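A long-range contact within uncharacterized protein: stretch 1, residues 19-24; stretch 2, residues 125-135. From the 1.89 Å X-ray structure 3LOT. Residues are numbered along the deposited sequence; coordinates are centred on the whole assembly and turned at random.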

ATOM      1  N   HIS D  19      -4.249  29.710  12.262  1.00 13.59           N
ATOM      2  CA  HIS D  19      -3.586  30.927  11.809  1.00 14.15           C
ATOM      3  C   HIS D  19      -3.968  32.127  12.685  1.00 13.10           C
ATOM      4  O   HIS D  19      -5.040  32.191  13.252  1.00 12.18           O
ATOM      5  CB  HIS D  19      -3.859  31.190  10.312  1.00 13.96           C
ATOM      6  CG  HIS D  19      -3.409  30.085   9.410  1.00 15.76           C
ATOM      7  ND1 HIS D  19      -4.241  29.495   8.468  1.00 17.24           N
ATOM      8  CD2 HIS D  19      -2.231  29.425   9.342  1.00 14.64           C
ATOM      9  CE1 HIS D  19      -3.578  28.537   7.847  1.00 17.91           C
ATOM     10  NE2 HIS D  19      -2.358  28.472   8.360  1.00 15.83           N
ATOM     11  N   THR D  20      -3.045  33.050  12.844  1.00 13.54           N
ATOM     12  CA  THR D  20      -3.316  34.221  13.669  1.00 13.68           C
ATOM     13  C   THR D  20      -3.239  35.483  12.789  1.00 13.51           C
ATOM     14  O   THR D  20      -2.601  35.436  11.746  1.00 14.30           O
ATOM     15  CB  THR D  20      -2.392  34.301  14.865  1.00 13.01           C
ATOM     16  OG1 THR D  20      -1.039  34.588  14.455  1.00 13.20           O
ATOM     17  CG2 THR D  20      -2.438  32.987  15.703  1.00 13.07           C
ATOM     18  N   PRO D  21      -3.867  36.597  13.198  1.00 13.91           N
ATOM     19  CA  PRO D  21      -3.953  37.814  12.367  1.00 14.35           C
ATOM     20  C   PRO D  21      -2.670  38.327  11.795  1.00 14.79           C
ATOM     21  O   PRO D  21      -2.619  38.746  10.626  1.00 14.84           O
ATOM     22  CB  PRO D  21      -4.481  38.847  13.347  1.00 14.94           C
ATOM     23  CG  PRO D  21      -5.363  38.032  14.224  1.00 15.39           C
ATOM     24  CD  PRO D  21      -4.611  36.784  14.456  1.00 14.80           C
ATOM     25  N   SER D  22      -1.641  38.312  12.623  1.00 14.48           N
ATOM     26  CA  SER D  22      -0.359  38.854  12.219  1.00 14.67           C
ATOM     27  C   SER D  22       0.284  38.017  11.119  1.00 14.51           C
ATOM     28  O   SER D  22       1.223  38.485  10.476  1.00 14.56           O
ATOM     29  CB  SER D  22       0.577  38.981  13.432  1.00 15.13           C
ATOM     30  OG  SER D  22       0.012  39.862  14.420  1.00 17.03           O
HETATM   31  N   MSE D  23      -0.190  36.801  10.866  1.00 14.59           N
HETATM   32  CA  MSE D  23       0.433  35.983   9.821  1.00 14.74           C
HETATM   33  C   MSE D  23       0.004  36.426   8.436  1.00 15.38           C
HETATM   34  O   MSE D  23       0.754  36.242   7.475  1.00 16.89           O
HETATM   35  CB  MSE D  23       0.166  34.490   9.991  1.00 14.23           C
HETATM   36  CG  MSE D  23       0.652  33.907  11.329  1.00 14.01           C
HETATM   37 SE   MSE D  23       0.109  32.076  11.550  0.75  8.75          SE
HETATM   38  CE  MSE D  23       0.666  31.880  13.396  1.00  9.21           C
ATOM     39  N   SER D  24      -1.187  36.997   8.311  1.00 14.94           N
ATOM     40  CA  SER D  24      -1.640  37.482   7.023  1.00 14.26           C
ATOM     41  C   SER D  24      -2.732  38.510   7.175  1.00 14.05           C
ATOM     42  O   SER D  24      -3.717  38.308   7.892  1.00 11.72           O
ATOM     43  CB  SER D  24      -2.148  36.358   6.143  1.00 15.13           C
ATOM     44  OG  SER D  24      -2.737  36.870   4.942  1.00 16.06           O
ATOM     45  N   PRO D 125       5.914  25.453  16.411  1.00 16.56           N
ATOM     46  CA  PRO D 125       6.991  25.744  15.442  1.00 17.40           C
ATOM     47  C   PRO D 125       6.821  27.042  14.590  1.00 18.25           C
ATOM     48  O   PRO D 125       7.812  27.601  14.086  1.00 18.40           O
ATOM     49  CB  PRO D 125       6.968  24.504  14.547  1.00 17.41           C
ATOM     50  CG  PRO D 125       6.480  23.419  15.463  1.00 17.31           C
ATOM     51  CD  PRO D 125       5.394  24.083  16.206  1.00 16.04           C
ATOM     52  N   LEU D 126       5.586  27.508  14.429  1.00 19.24           N
ATOM     53  CA  LEU D 126       5.306  28.794  13.762  1.00 19.33           C
ATOM     54  C   LEU D 126       5.991  29.990  14.391  1.00 20.16           C
ATOM     55  O   LEU D 126       6.162  31.017  13.711  1.00 19.73           O
ATOM     56  CB  LEU D 126       3.807  29.068  13.693  1.00 19.31           C
ATOM     57  CG  LEU D 126       3.060  28.066  12.829  1.00 20.21           C
ATOM     58  CD1 LEU D 126       1.538  28.268  12.891  1.00 20.24           C
ATOM     59  CD2 LEU D 126       3.622  28.168  11.419  1.00 20.42           C
ATOM     60  N   LEU D 127       6.385  29.869  15.662  1.00 20.87           N
ATOM     61  CA  LEU D 127       7.148  30.896  16.353  1.00 21.99           C
ATOM     62  C   LEU D 127       8.536  31.109  15.747  1.00 23.64           C
ATOM     63  O   LEU D 127       9.169  32.137  15.988  1.00 24.04           O
ATOM     64  CB  LEU D 127       7.283  30.567  17.847  1.00 21.68           C
ATOM     65  CG  LEU D 127       6.000  30.680  18.682  1.00 19.97           C
ATOM     66  CD1 LEU D 127       6.204  30.056  20.028  1.00 19.37           C
ATOM     67  CD2 LEU D 127       5.555  32.140  18.832  1.00 22.38           C
ATOM     68  N   LYS D 128       9.030  30.137  14.985  1.00 25.42           N
ATOM     69  CA  LYS D 128      10.322  30.302  14.321  1.00 27.08           C
ATOM     70  C   LYS D 128      10.148  31.151  13.080  1.00 27.61           C
ATOM     71  O   LYS D 128      11.099  31.777  12.614  1.00 28.56           O
ATOM     72  CB  LYS D 128      10.914  28.943  13.943  1.00 27.45           C
ATOM     73  CG  LYS D 128      11.202  28.054  15.126  1.00 29.29           C
ATOM     74  CD  LYS D 128      11.855  26.704  14.722  1.00 33.62           C
ATOM     75  CE  LYS D 128      10.929  25.777  13.915  1.00 35.32           C
ATOM     76  NZ  LYS D 128      11.107  24.292  14.237  1.00 38.47           N
ATOM     77  N   LYS D 129       8.921  31.177  12.557  1.00 28.14           N
ATOM     78  CA  LYS D 129       8.618  31.761  11.252  1.00 28.65           C
ATOM     79  C   LYS D 129       8.058  33.170  11.367  1.00 28.40           C
ATOM     80  O   LYS D 129       8.249  33.991  10.453  1.00 29.07           O
ATOM     81  CB  LYS D 129       7.628  30.868  10.511  1.00 28.99           C
ATOM     82  CG  LYS D 129       7.097  31.396   9.153  1.00 31.53           C
ATOM     83  CD  LYS D 129       6.461  30.264   8.315  1.00 34.82           C
ATOM     84  CE  LYS D 129       6.087  30.707   6.851  1.00 37.80           C
ATOM     85  NZ  LYS D 129       4.594  30.882   6.615  1.00 39.04           N
ATOM     86  N   TYR D 130       7.354  33.437  12.464  1.00 26.92           N
ATOM     87  CA  TYR D 130       6.792  34.745  12.726  1.00 26.38           C
ATOM     88  C   TYR D 130       7.374  35.328  13.989  1.00 26.67           C
ATOM     89  O   TYR D 130       7.200  34.785  15.074  1.00 26.99           O
ATOM     90  CB  TYR D 130       5.282  34.611  12.862  1.00 25.90           C
ATOM     91  CG  TYR D 130       4.639  34.038  11.634  1.00 23.72           C
ATOM     92  CD1 TYR D 130       4.265  34.865  10.567  1.00 23.62           C
ATOM     93  CD2 TYR D 130       4.407  32.667  11.506  1.00 21.37           C
ATOM     94  CE1 TYR D 130       3.665  34.340   9.412  1.00 20.78           C
ATOM     95  CE2 TYR D 130       3.809  32.145  10.346  1.00 21.25           C
ATOM     96  CZ  TYR D 130       3.464  32.993   9.301  1.00 20.94           C
ATOM     97  OH  TYR D 130       2.868  32.482   8.168  1.00 22.52           O
ATOM     98  N   LYS D 131       8.053  36.455  13.875  1.00 27.75           N
ATOM     99  CA  LYS D 131       8.733  37.002  15.056  1.00 28.60           C
ATOM    100  C   LYS D 131       7.988  38.144  15.731  1.00 28.39           C
ATOM    101  O   LYS D 131       8.073  38.299  16.947  1.00 29.52           O
ATOM    102  CB  LYS D 131      10.151  37.429  14.710  1.00 28.93           C
ATOM    103  CG  LYS D 131      10.982  36.335  14.006  1.00 31.47           C
ATOM    104  CD  LYS D 131      10.921  34.934  14.699  1.00 34.49           C
ATOM    105  CE  LYS D 131      12.269  34.460  15.244  1.00 35.43           C
ATOM    106  NZ  LYS D 131      12.248  32.977  15.442  1.00 37.67           N
ATOM    107  N   GLU D 132       7.240  38.910  14.953  1.00 27.37           N
ATOM    108  CA  GLU D 132       6.513  40.053  15.457  1.00 27.04           C
ATOM    109  C   GLU D 132       5.029  39.863  15.279  1.00 24.90           C
ATOM    110  O   GLU D 132       4.582  39.449  14.223  1.00 25.47           O
ATOM    111  CB  GLU D 132       6.938  41.301  14.702  1.00 28.31           C
ATOM    112  CG  GLU D 132       8.413  41.554  14.781  1.00 30.85           C
ATOM    113  CD  GLU D 132       8.676  42.877  15.414  1.00 37.27           C
ATOM    114  OE1 GLU D 132       8.630  43.903  14.689  1.00 39.95           O
ATOM    115  OE2 GLU D 132       8.893  42.891  16.651  1.00 42.82           O
ATOM    116  N   PHE D 133       4.270  40.217  16.305  1.00 22.31           N
ATOM    117  CA  PHE D 133       2.833  40.022  16.321  1.00 20.43           C
ATOM    118  C   PHE D 133       2.127  41.285  16.763  1.00 19.58           C
ATOM    119  O   PHE D 133       2.553  41.929  17.720  1.00 18.60           O
ATOM    120  CB  PHE D 133       2.492  38.899  17.315  1.00 19.22           C
ATOM    121  CG  PHE D 133       3.058  37.569  16.939  1.00 17.70           C
ATOM    122  CD1 PHE D 133       4.309  37.178  17.395  1.00 17.39           C
ATOM    123  CD2 PHE D 133       2.335  36.697  16.142  1.00 17.20           C
ATOM    124  CE1 PHE D 133       4.845  35.926  17.025  1.00 18.95           C
ATOM    125  CE2 PHE D 133       2.849  35.449  15.801  1.00 17.20           C
ATOM    126  CZ  PHE D 133       4.126  35.074  16.249  1.00 15.20           C
ATOM    127  N   LYS D 134       1.030  41.616  16.102  1.00 18.65           N
ATOM    128  CA  LYS D 134       0.209  42.730  16.541  1.00 18.52           C
ATOM    129  C   LYS D 134      -0.268  42.535  17.972  1.00 17.47           C
ATOM    130  O   LYS D 134      -0.286  43.489  18.729  1.00 16.63           O
ATOM    131  CB  LYS D 134      -1.002  42.922  15.626  1.00 19.38           C
ATOM    132  CG  LYS D 134      -1.767  44.285  15.856  1.00 23.12           C
ATOM    133  CD  LYS D 134      -2.862  44.485  14.774  1.00 26.58           C
ATOM    134  CE  LYS D 134      -3.232  45.939  14.583  1.00 30.28           C
ATOM    135  NZ  LYS D 134      -4.222  46.424  15.579  1.00 32.56           N
ATOM    136  N   TYR D 135      -0.656  41.319  18.354  1.00 15.96           N
ATOM    137  CA  TYR D 135      -1.239  41.121  19.672  1.00 15.98           C
ATOM    138  C   TYR D 135      -0.435  40.149  20.533  1.00 15.84           C
ATOM    139  O   TYR D 135       0.077  39.128  20.033  1.00 15.76           O
ATOM    140  CB  TYR D 135      -2.679  40.608  19.575  1.00 15.56           C
ATOM    141  CG  TYR D 135      -3.592  41.438  18.732  1.00 16.21           C
ATOM    142  CD1 TYR D 135      -4.143  42.617  19.214  1.00 18.16           C
ATOM    143  CD2 TYR D 135      -3.910  41.048  17.433  1.00 18.48           C
ATOM    144  CE1 TYR D 135      -4.994  43.387  18.403  1.00 19.91           C
ATOM    145  CE2 TYR D 135      -4.756  41.800  16.638  1.00 19.06           C
ATOM    146  CZ  TYR D 135      -5.288  42.965  17.132  1.00 20.97           C
ATOM    147  OH  TYR D 135      -6.120  43.699  16.337  1.00 27.87           O
TER

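At the apolar centre of the contact, the selenomethionine side chain of Met23 lies across one face of the Tyr130 ring. Its CG sits 3.5 Å from the centroid of that ring and only 10° off the ring normal, so CG lies almost directly over the ring centre, a CH-pi contact; Met23 CB also touches the ring, 3.5 Å from Tyr130 CE1. The SE atom of Met23 follows over the same face, 4.3 Å from the Tyr130 centroid, in a sulfur-aromatic type of contact. With chi2 and chi3 both near 180°, the chain is extended and carries its methyl onward to Leu126, where Met23 CE lies 3.7 Å from Leu126 CD1. Leu126 and Tyr130 both touch this one side chain; between them the backbone turns back on itself, and Lys129 N and Tyr130 N each bond to Leu126 O at 3.0 Å.

Met23 ends a short 3-10 segment, residues 21-23, with Met23 N bonded to Thr20 O at 2.9 Å. Beyond Met23 the contact loosens: Thr20 OG1 reaches the edge of the Phe133 ring, 4.2 Å from Phe133 CE2, and Pro21 CB approaches the edge of the Tyr135 ring, 4.4 Å from Tyr135 CE2, a marginal van der Waals contact.

The polar edge centres on Ser22, whose CA is 5.3 Å from the CA of Phe133; the CA atoms of Met23 and Tyr130 are 7.1 Å apart. Where the chains come closer, the Ser22 side chain, in its m rotamer, places its hydroxyl against the second stretch, and Lys134 N donates a short hydrogen bond to Ser22 OG (2.6 Å, N-H...O angle 157°). It is the sole hydrogen bond between the stretches. The Lys134 side chain starts toward the first stretch but its end leads away, and its NZ makes a weak hydrogen bond to Tyr135 OH at 3.4 Å.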